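Side-chain contacts in galactose-binding like protein (Bacteroides thetaiotaomicron, PDB 7M1A), which binds calcium through the galactose-binding-like domain of a SusE-like protein that probably recognises glycans and may help degrade them: residues H81-M86 against N117-G122; I156-N161 against Y166-T171; C96-N101 against W106-K111. All blocks are in the same frame, centred on the assembly; numbering follows the deposited sequence.

Contact 1: residues H81-M86 against N117-G122. With EDO (1,2-ethanediol), chain E; EDO (1,2-ethanediol), chain C.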
loop_
_atom_site.group_PDB
_atom_site.type_symbol
_atom_site.label_atom_id
_atom_site.label_comp_id
_atom_site.label_asym_id
_atom_site.label_seq_id
_atom_site.Cartn_x
_atom_site.Cartn_y
_atom_site.Cartn_z
ATOM N N HIS A 81 9.963 -14.320 17.946
ATOM C CA HIS A 81 10.573 -13.515 16.895
ATOM C C HIS A 81 11.972 -13.013 17.246
ATOM O O HIS A 81 12.688 -12.603 16.355
ATOM C CB HIS A 81 9.637 -12.380 16.461
ATOM C CG HIS A 81 8.381 -12.893 15.860
ATOM N ND1 HIS A 81 7.296 -13.059 16.628
ATOM C CD2 HIS A 81 8.005 -13.144 14.567
ATOM C CE1 HIS A 81 6.275 -13.474 15.875
ATOM N NE2 HIS A 81 6.669 -13.540 14.597
ATOM N N PHE A 82 12.393 -12.993 18.512
ATOM C CA PHE A 82 13.715 -12.461 18.828
ATOM C C PHE A 82 14.795 -13.410 18.279
ATOM O O PHE A 82 14.886 -14.578 18.708
ATOM C CB PHE A 82 13.900 -12.317 20.344
ATOM C CG PHE A 82 13.101 -11.236 21.026
ATOM C CD1 PHE A 82 12.754 -10.079 20.362
ATOM C CD2 PHE A 82 12.738 -11.345 22.363
ATOM C CE1 PHE A 82 12.107 -9.033 21.013
ATOM C CE2 PHE A 82 12.072 -10.309 23.023
ATOM C CZ PHE A 82 11.714 -9.152 22.338
ATOM N N TYR A 83 15.600 -12.940 17.313
ATOM C CA TYR A 83 16.642 -13.754 16.703
ATOM C C TYR A 83 16.085 -15.111 16.254
ATOM O O TYR A 83 16.716 -16.187 16.456
ATOM C CB TYR A 83 17.803 -13.973 17.695
ATOM C CG TYR A 83 18.155 -12.732 18.456
ATOM C CD1 TYR A 83 18.951 -11.721 17.903
ATOM C CD2 TYR A 83 17.656 -12.538 19.739
ATOM C CE1 TYR A 83 19.254 -10.554 18.620
ATOM C CE2 TYR A 83 17.941 -11.371 20.453
ATOM C CZ TYR A 83 18.723 -10.385 19.903
ATOM O OH TYR A 83 19.059 -9.269 20.582
ATOM N N ASN A 84 14.869 -15.064 15.653
ATOM C CA ASN A 84 14.183 -16.310 15.330
ATOM C C ASN A 84 13.168 -15.966 14.230
ATOM O O ASN A 84 12.982 -14.810 13.829
ATOM C CB ASN A 84 13.513 -16.854 16.615
ATOM C CG ASN A 84 13.413 -18.375 16.629
ATOM O OD1 ASN A 84 13.324 -19.005 15.571
ATOM N ND2 ASN A 84 13.462 -18.962 17.823
ATOM N N ASP A 85 12.429 -16.973 13.766
ATOM C CA ASP A 85 11.299 -16.774 12.872
ATOM C C ASP A 85 11.828 -16.080 11.590
ATOM O O ASP A 85 12.954 -16.365 11.155
ATOM C CB ASP A 85 10.130 -16.083 13.607
ATOM C CG ASP A 85 8.795 -16.335 12.915
ATOM O OD1 ASP A 85 8.407 -15.581 11.973
ATOM O OD2 ASP A 85 8.152 -17.313 13.270
HETATM N N MSE A 86 11.022 -15.191 10.990
HETATM C CA MSE A 86 11.441 -14.532 9.763
HETATM C C MSE A 86 12.037 -13.150 10.090
HETATM O O MSE A 86 12.135 -12.271 9.210
HETATM C CB MSE A 86 10.328 -14.408 8.725
HETATM C CG MSE A 86 9.591 -15.698 8.443
HETATM SE SE MSE A 86 10.721 -17.205 7.911
HETATM C CE MSE A 86 10.140 -18.484 9.268
ATOM N N ASN A 117 21.694 -7.738 12.381
ATOM C CA ASN A 117 21.128 -7.900 13.718
ATOM C C ASN A 117 22.013 -8.934 14.436
ATOM O O ASN A 117 22.019 -10.139 14.076
ATOM C CB ASN A 117 19.709 -8.461 13.605
ATOM C CG ASN A 117 19.092 -8.769 14.952
ATOM O OD1 ASN A 117 18.615 -9.865 15.177
ATOM N ND2 ASN A 117 19.104 -7.792 15.846
ATOM N N VAL A 118 22.835 -8.494 15.399
ATOM C CA VAL A 118 23.766 -9.360 16.143
ATOM C C VAL A 118 23.105 -9.778 17.436
ATOM O O VAL A 118 22.499 -8.953 18.158
ATOM C CB VAL A 118 25.075 -8.608 16.418
ATOM C CG1 VAL A 118 25.983 -9.439 17.317
ATOM C CG2 VAL A 118 25.791 -8.178 15.153
ATOM N N LYS A 119 23.168 -11.098 17.659
ATOM C CA LYS A 119 22.668 -11.654 18.907
ATOM C C LYS A 119 23.775 -11.589 19.970
ATOM O O LYS A 119 24.785 -12.294 19.847
ATOM C CB LYS A 119 22.252 -13.109 18.660
ATOM C CG LYS A 119 21.555 -13.774 19.835
ATOM C CD LYS A 119 21.084 -15.210 19.547
ATOM C CE LYS A 119 20.053 -15.753 20.507
ATOM N NZ LYS A 119 19.601 -17.135 20.174
ATOM N N PRO A 120 23.649 -10.730 20.997
ATOM C CA PRO A 120 24.736 -10.507 21.967
ATOM C C PRO A 120 25.342 -11.792 22.535
ATOM O O PRO A 120 26.563 -11.944 22.563
ATOM C CB PRO A 120 24.035 -9.689 23.083
ATOM C CG PRO A 120 22.999 -8.849 22.271
ATOM C CD PRO A 120 22.467 -9.891 21.319
ATOM N N SER A 121 24.504 -12.759 22.899
ATOM C CA SER A 121 25.006 -13.963 23.556
ATOM C C SER A 121 25.561 -14.974 22.537
ATOM O O SER A 121 26.256 -15.914 22.915
ATOM C CB SER A 121 23.900 -14.603 24.348
ATOM O OG SER A 121 22.957 -15.237 23.472
ATOM N N GLY A 122 25.225 -14.838 21.252
ATOM C CA GLY A 122 25.647 -15.838 20.278
ATOM C C GLY A 122 25.016 -17.209 20.500
ATOM O O GLY A 122 25.516 -18.202 19.955
HETATM C C1 EDO E . 6.170 -17.542 10.485
HETATM O O1 EDO E . 6.310 -16.219 10.937
HETATM C C2 EDO E . 5.850 -18.481 11.628
HETATM O O2 EDO E . 4.920 -17.753 12.333
HETATM C C1 EDO C . 2.938 -13.923 13.597
HETATM O O1 EDO C . 3.640 -12.736 13.862
HETATM C C2 EDO C . 3.645 -14.348 12.426
HETATM O O2 EDO C . 4.996 -14.626 12.700
HETATM O O HOH W 1 16.025 -10.363 16.080
HETATM O O HOH W 2 18.334 -7.310 18.714
HETATM O O HOH W 3 19.181 -17.274 17.394
HETATM O O HOH W 4 16.688 -17.235 19.255
#

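Contact 2: residues I156-N161 against Y166-T171. With CA (calcium ion), chain F.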
loop_
_atom_site.group_PDB
_atom_site.type_symbol
_atom_site.label_atom_id
_atom_site.label_comp_id
_atom_site.label_asym_id
_atom_site.label_seq_id
_atom_site.Cartn_x
_atom_site.Cartn_y
_atom_site.Cartn_z
ATOM N N ILE A 156 13.996 -1.612 1.532
ATOM C CA ILE A 156 14.666 -2.556 2.442
ATOM C C ILE A 156 14.769 -3.902 1.730
ATOM O O ILE A 156 13.834 -4.365 1.081
ATOM C CB ILE A 156 13.941 -2.625 3.784
ATOM C CG1 ILE A 156 14.214 -1.283 4.530
ATOM C CG2 ILE A 156 14.403 -3.816 4.634
ATOM C CD1 ILE A 156 13.476 -1.117 5.838
ATOM N N LYS A 157 16.009 -4.459 1.724
ATOM C CA LYS A 157 16.296 -5.771 1.140
ATOM C C LYS A 157 16.718 -6.742 2.261
ATOM O O LYS A 157 17.662 -6.455 2.987
ATOM C CB LYS A 157 17.390 -5.587 0.087
ATOM C CG LYS A 157 17.837 -6.867 -0.635
ATOM C CD LYS A 157 19.135 -6.631 -1.526
ATOM C CE LYS A 157 19.327 -7.820 -2.437
ATOM N NZ LYS A 157 20.486 -7.682 -3.357
ATOM N N CYS A 158 16.028 -7.898 2.364
ATOM C CA CYS A 158 16.362 -8.891 3.384
ATOM C C CYS A 158 17.265 -9.956 2.762
ATOM O O CYS A 158 16.779 -10.830 2.015
ATOM C CB CYS A 158 15.087 -9.507 3.965
ATOM S SG CYS A 158 15.601 -10.481 5.406
ATOM N N LEU A 159 18.588 -9.869 3.042
ATOM C CA LEU A 159 19.513 -10.864 2.505
ATOM C C LEU A 159 19.375 -12.213 3.208
ATOM O O LEU A 159 19.544 -13.256 2.583
ATOM C CB LEU A 159 20.948 -10.407 2.670
ATOM C CG LEU A 159 21.307 -9.063 2.063
ATOM C CD1 LEU A 159 22.731 -8.640 2.478
ATOM C CD2 LEU A 159 21.219 -9.112 0.543
ATOM N N LYS A 160 19.093 -12.206 4.522
ATOM C CA LYS A 160 18.957 -13.441 5.283
ATOM C C LYS A 160 18.211 -13.143 6.555
ATOM O O LYS A 160 18.537 -12.128 7.217
ATOM C CB LYS A 160 20.345 -14.077 5.573
ATOM C CG LYS A 160 20.373 -15.492 6.161
ATOM C CD LYS A 160 21.815 -15.918 6.522
ATOM C CE LYS A 160 22.588 -16.452 5.322
ATOM N NZ LYS A 160 21.725 -17.239 4.396
ATOM N N ASN A 161 17.259 -14.012 6.885
ATOM C CA ASN A 161 16.606 -13.872 8.173
ATOM C C ASN A 161 17.114 -14.927 9.157
ATOM O O ASN A 161 18.015 -15.696 8.858
ATOM C CB ASN A 161 15.074 -13.952 8.075
ATOM C CG ASN A 161 14.574 -15.250 7.482
ATOM O OD1 ASN A 161 15.162 -16.338 7.726
ATOM N ND2 ASN A 161 13.517 -15.197 6.690
ATOM N N TYR A 166 14.877 -15.826 2.839
ATOM C CA TYR A 166 14.817 -14.464 2.299
ATOM C C TYR A 166 13.596 -13.686 2.834
ATOM O O TYR A 166 13.507 -12.495 2.553
ATOM C CB TYR A 166 14.744 -14.480 0.763
ATOM C CG TYR A 166 15.992 -14.928 0.064
ATOM C CD1 TYR A 166 17.247 -14.440 0.400
ATOM C CD2 TYR A 166 15.940 -15.989 -0.834
ATOM C CE1 TYR A 166 18.420 -14.862 -0.266
ATOM C CE2 TYR A 166 17.089 -16.437 -1.481
ATOM C CZ TYR A 166 18.334 -15.896 -1.173
ATOM O OH TYR A 166 19.464 -16.311 -1.828
ATOM N N ASN A 167 12.665 -14.348 3.570
ATOM C CA ASN A 167 11.491 -13.670 4.104
ATOM C C ASN A 167 11.884 -12.610 5.122
ATOM O O ASN A 167 12.947 -12.646 5.707
ATOM C CB ASN A 167 10.483 -14.719 4.603
ATOM C CG ASN A 167 9.848 -15.421 3.427
ATOM O OD1 ASN A 167 9.057 -14.801 2.685
ATOM N ND2 ASN A 167 10.141 -16.699 3.241
ATOM N N ILE A 168 10.939 -11.718 5.399
ATOM C CA ILE A 168 11.163 -10.762 6.468
ATOM C C ILE A 168 9.854 -10.448 7.201
ATOM O O ILE A 168 8.790 -10.282 6.593
ATOM C CB ILE A 168 11.855 -9.459 5.950
ATOM C CG1 ILE A 168 12.206 -8.482 7.080
ATOM C CG2 ILE A 168 10.996 -8.800 4.860
ATOM C CD1 ILE A 168 13.070 -7.331 6.648
ATOM N N CYS A 169 9.933 -10.286 8.540
ATOM C CA CYS A 169 8.840 -9.702 9.311
ATOM C C CYS A 169 9.495 -8.819 10.404
ATOM O O CYS A 169 10.556 -9.147 10.934
ATOM C CB CYS A 169 7.961 -10.794 9.937
ATOM S SG CYS A 169 8.760 -11.924 11.104
ATOM N N PHE A 170 8.806 -7.759 10.804
ATOM C CA PHE A 170 9.260 -6.888 11.876
ATOM C C PHE A 170 8.118 -5.938 12.253
ATOM O O PHE A 170 7.090 -5.905 11.519
ATOM C CB PHE A 170 10.562 -6.125 11.591
ATOM C CG PHE A 170 10.457 -5.099 10.513
ATOM C CD1 PHE A 170 10.467 -5.501 9.154
ATOM C CD2 PHE A 170 10.390 -3.752 10.798
ATOM C CE1 PHE A 170 10.422 -4.555 8.123
ATOM C CE2 PHE A 170 10.332 -2.800 9.752
ATOM C CZ PHE A 170 10.321 -3.228 8.436
ATOM N N THR A 171 8.265 -5.182 13.377
ATOM C CA THR A 171 7.155 -4.400 13.900
ATOM C C THR A 171 7.279 -2.891 13.629
ATOM O O THR A 171 6.192 -2.229 13.562
ATOM C CB THR A 171 6.909 -4.650 15.395
ATOM O OG1 THR A 171 5.778 -3.880 15.821
ATOM C CG2 THR A 171 8.077 -4.242 16.290
HETATM CA CA CA F . 4.652 -0.743 14.404
HETATM O O HOH W 5 3.073 -2.170 15.400
#

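Contact 3: residues C96-N101 against W106-K111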
loop_
_atom_site.group_PDB
_atom_site.type_symbol
_atom_site.label_atom_id
_atom_site.label_comp_id
_atom_site.label_asym_id
_atom_site.label_seq_id
_atom_site.Cartn_x
_atom_site.Cartn_y
_atom_site.Cartn_z
ATOM N N CYS A 96 16.663 6.716 -2.748
ATOM C CA CYS A 96 16.874 7.602 -3.892
ATOM C C CYS A 96 16.095 8.888 -3.668
ATOM O O CYS A 96 15.299 9.000 -2.762
ATOM C CB CYS A 96 16.542 6.944 -5.237
ATOM S SG CYS A 96 14.800 6.449 -5.415
ATOM N N ALA A 97 16.363 9.886 -4.530
ATOM C CA ALA A 97 15.834 11.210 -4.379
ATOM C C ALA A 97 14.693 11.518 -5.326
ATOM O O ALA A 97 13.986 12.509 -5.074
ATOM C CB ALA A 97 16.885 12.308 -4.546
ATOM N N THR A 98 14.612 10.801 -6.447
ATOM C CA THR A 98 13.566 11.158 -7.425
ATOM C C THR A 98 12.660 9.930 -7.643
ATOM O O THR A 98 12.990 8.785 -7.260
ATOM C CB THR A 98 14.160 11.642 -8.759
ATOM O OG1 THR A 98 14.819 10.627 -9.511
ATOM C CG2 THR A 98 15.069 12.867 -8.635
ATOM N N GLU A 99 11.490 10.176 -8.294
ATOM C CA GLU A 99 10.479 9.156 -8.356
ATOM C C GLU A 99 11.042 7.796 -8.733
ATOM O O GLU A 99 11.673 7.622 -9.822
ATOM C CB GLU A 99 9.509 9.550 -9.480
ATOM C CG GLU A 99 8.227 8.748 -9.430
ATOM C CD GLU A 99 7.403 8.972 -8.143
ATOM O OE1 GLU A 99 7.097 10.149 -7.841
ATOM O OE2 GLU A 99 7.098 7.987 -7.473
ATOM N N PRO A 100 10.817 6.765 -7.914
ATOM C CA PRO A 100 11.225 5.411 -8.287
ATOM C C PRO A 100 10.626 4.883 -9.586
ATOM O O PRO A 100 9.368 5.044 -9.833
ATOM C CB PRO A 100 10.795 4.497 -7.127
ATOM C CG PRO A 100 10.834 5.513 -5.973
ATOM C CD PRO A 100 10.275 6.829 -6.532
ATOM N N ASN A 101 11.432 4.247 -10.430
ATOM C CA ASN A 101 10.857 3.680 -11.638
ATOM C C ASN A 101 9.981 2.542 -11.203
ATOM O O ASN A 101 10.392 1.661 -10.437
ATOM C CB ASN A 101 11.966 3.159 -12.553
ATOM C CG ASN A 101 11.389 2.851 -13.932
ATOM O OD1 ASN A 101 10.574 1.937 -14.053
ATOM N ND2 ASN A 101 11.920 3.376 -15.032
ATOM N N TRP A 106 17.027 -1.667 -9.708
ATOM C CA TRP A 106 17.926 -1.057 -8.716
ATOM C C TRP A 106 18.744 0.134 -9.258
ATOM O O TRP A 106 19.486 0.801 -8.533
ATOM C CB TRP A 106 18.844 -2.125 -8.128
ATOM C CG TRP A 106 18.146 -3.084 -7.225
ATOM C CD1 TRP A 106 17.656 -4.343 -7.515
ATOM C CD2 TRP A 106 17.717 -2.799 -5.896
ATOM N NE1 TRP A 106 17.038 -4.883 -6.399
ATOM C CE2 TRP A 106 17.103 -3.967 -5.392
ATOM C CE3 TRP A 106 17.959 -1.726 -5.052
ATOM C CZ2 TRP A 106 16.639 -4.046 -4.086
ATOM C CZ3 TRP A 106 17.508 -1.822 -3.742
ATOM C CH2 TRP A 106 16.873 -2.960 -3.280
ATOM N N ASP A 107 18.720 0.346 -10.564
ATOM C CA ASP A 107 19.635 1.262 -11.186
ATOM C C ASP A 107 19.737 2.611 -10.483
ATOM O O ASP A 107 20.844 3.168 -10.416
ATOM C CB ASP A 107 19.299 1.457 -12.682
ATOM C CG ASP A 107 19.630 0.237 -13.537
ATOM O OD1 ASP A 107 20.421 -0.641 -13.109
ATOM O OD2 ASP A 107 19.174 0.222 -14.688
ATOM N N GLN A 108 18.595 3.272 -10.139
ATOM C CA GLN A 108 18.637 4.622 -9.644
ATOM C C GLN A 108 18.995 4.671 -8.130
ATOM O O GLN A 108 19.071 5.784 -7.571
ATOM C CB GLN A 108 17.332 5.405 -9.858
ATOM C CG GLN A 108 16.227 5.033 -8.892
ATOM C CD GLN A 108 14.876 5.368 -9.489
ATOM O OE1 GLN A 108 14.300 4.539 -10.176
ATOM N NE2 GLN A 108 14.421 6.599 -9.235
ATOM N N TRP A 109 19.010 3.515 -7.404
ATOM C CA TRP A 109 19.049 3.453 -5.892
ATOM C C TRP A 109 20.512 3.428 -5.443
ATOM O O TRP A 109 21.385 2.829 -6.108
ATOM C CB TRP A 109 18.292 2.190 -5.478
ATOM C CG TRP A 109 16.827 2.242 -5.800
ATOM C CD1 TRP A 109 16.239 1.825 -6.943
ATOM C CD2 TRP A 109 15.818 2.685 -4.907
ATOM N NE1 TRP A 109 14.865 2.054 -6.842
ATOM C CE2 TRP A 109 14.581 2.543 -5.578
ATOM C CE3 TRP A 109 15.867 3.208 -3.583
ATOM C CZ2 TRP A 109 13.370 2.880 -4.971
ATOM C CZ3 TRP A 109 14.660 3.524 -2.995
ATOM C CH2 TRP A 109 13.439 3.391 -3.696
ATOM N N VAL A 110 20.720 3.966 -4.221
ATOM C CA VAL A 110 22.004 3.950 -3.599
ATOM C C VAL A 110 21.876 3.234 -2.262
ATOM O O VAL A 110 20.902 3.372 -1.528
ATOM C CB VAL A 110 22.525 5.401 -3.475
ATOM C CG1 VAL A 110 23.828 5.504 -2.697
ATOM C CG2 VAL A 110 22.825 5.938 -4.881
ATOM N N LYS A 111 22.880 2.424 -1.924
ATOM C CA LYS A 111 22.834 1.642 -0.684
ATOM C C LYS A 111 23.314 2.537 0.467
ATOM O O LYS A 111 24.399 3.090 0.415
ATOM C CB LYS A 111 23.696 0.374 -0.747
ATOM C CG LYS A 111 23.559 -0.479 0.535
ATOM C CD LYS A 111 24.212 -1.854 0.419
ATOM C CE LYS A 111 25.713 -1.770 0.235
ATOM N NZ LYS A 111 26.275 -3.120 0.284
HETATM O O HOH W 6 16.182 8.778 -8.021
HETATM O O HOH W 7 12.966 1.352 -9.059
#

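Contact 1: residues H81-M86 against N117-G122
Tyr83 lies against Asn117, Val118, Lys119 and Pro120 and so joins two loops of the galactose-binding-like beta-sandwich, the one between strands 70-74 and 88-96 and the one that leads from strand 110-116 into helix 130-138. It occupies the third position of a type II beta turn running from His81 to Asn84, and its CG is anti to the carbonyl carbon (chi1 -42°), which carries the ring across to the second loop. Along this side chain, CB first meets the outer methylenes of Lys119, with Tyr83 CB 4.0 Å from Lys119 CD. At CG the extended lysine chain passes over the ring: Lys119 CG stands 3.9 Å from the centroid of the Tyr83 ring and 15° off its normal, a CH-pi contact over the face. Tyr83 CD1 approaches Asn117 OD1 at 3.3 Å, and the asparagine amide is turned only 9° from the ring plane although its oxygen comes in obliquely. Next along the same branch, Tyr83 CE1 reaches Lys119 CA at 3.6 Å and the carbonyl oxygen of Val118. The tip closes on proline, with Tyr83 OH 3.5 Å from Pro120 CD.

The polar ends are tied to their surroundings as well as to water. Tyr83 OH is hydrogen-bonded to Asp132 O on helix 130-138, Asn117 OD1 takes the indole NH of Trp162, and Lys119 NZ is held by the carbonyl oxygens of Ile127 and Ser123. Water molecules complete the join: one accepts from Tyr83 N and donates to Asn117 OD1, another links Tyr83 OH to Asn117 ND2, and a third donates to Tyr83 O at 2.9 Å while accepting from Lys119 NZ at 2.8 Å.

Contact 2: residues I156-N161 against Y166-T171
The Tyr166 ring meets segment 156-161 at its edge: Tyr166 CD1 lies 3.4 Å from Leu159 O, with Cys158 O also near the ring plane. The other flat group is the amide of Asn161, turned toward the Asn167 carbonyl by a chi1 of 59°. Asn161 ND2 donates to Asn167 O at 2.8 Å (angle 153°), from 42° above the carbonyl plane. The same nitrogen bonds Asn165 OD1, and Asn161 OD1 accepts from Ser163 N, so the amide is gripped at both ends. A leucine in its place would probably leave Asn167 O and Asn165 OD1 without this donor and Ser163 N without its acceptor.

Toward the sandwich interior the contact turns apolar. Cys158 CB packs 3.8 Å from Ile168 CB, and Ile156 CG2 touches the Ile168 CD1 methyl at 4.3 Å. Leu159 and Lys160 form a classic beta bulge opposite Arg90, where the chain turns a corner.

Farther along, Thr171 O binds the calcium ion at 2.3 Å, together with a water, Tyr28 O, Asn31 OD1, Arg33 O and Glu172 OE1. These ligands are all oxygens, as suits a hard cation, and among the protein ligands only Glu172 would be expected to bring a formal negative charge.

Contact 3: residues C96-N101 against W106-K111
The two backbones come nearest at Cys96 and Trp109, whose CA atoms are 5.1 Å apart, beside a type I beta turn from Trp106 to Trp109 closed by a hydrogen bond from Trp109 N to Trp106 O. Cys96 SG sits between the backbone N and the carbonyl carbon (chi1 62°), which places the sulfur over the face of the indole: it is 3.6 Å from the centroid of the Trp109 six-membered ring and only 4° off the normal, a sulfur-aromatic contact. Pro100 comes in obliquely to the same ring, its CB 3.7 Å from Trp109 CZ2. These residues lie at the end of strand 88-96 and in the long loop that joins it, hairpin fashion, to antiparallel strand 110-116, and Tyr153 of strand 151-158 packs on both Pro100 and Trp109.

Gln108 uses both ends of its amide on the facing main chain. Gln108 NE2 donates to Glu99 O at 3.0 Å, nearly straight at 163° but from well above that carbonyl's plane, while Gln108 OE1 accepts a hydrogen bond from Asn101 N at 2.9 Å, fixing the amide's rotation. The side chain of Glu99 instead forms a salt bridge with Arg9 of the second subunit. Water joins the segments twice more: one molecule accepts from both Thr98 N and Gln108 NE2, and another, in the indole plane, accepts from Trp109 NE1 and donates to Asn101 O.

Contact 2 is the buried one, near the middle of the chain, whereas contacts 1 and 3 are partly buried and lie on opposite sides of the chain's centre, their own centres about 30 Å apart. Contact 3 is nested between the segments of contact 1; both adjoin strand 110-116, contact 1 beyond its end and contact 3 at its start, and contacts 2 and 3 reach the same sheet. Contacts 1 and 2 touch through a probable hydrogen bond between Met86 O and Cys169 N. Chemistry follows place: aliphatic packing and an asparagine hydrogen bond in contact 2, which also reaches the calcium ion through Thr171, but bridging waters at both peripheral contacts, with side-chain-to-main-chain bonds added in contact 3.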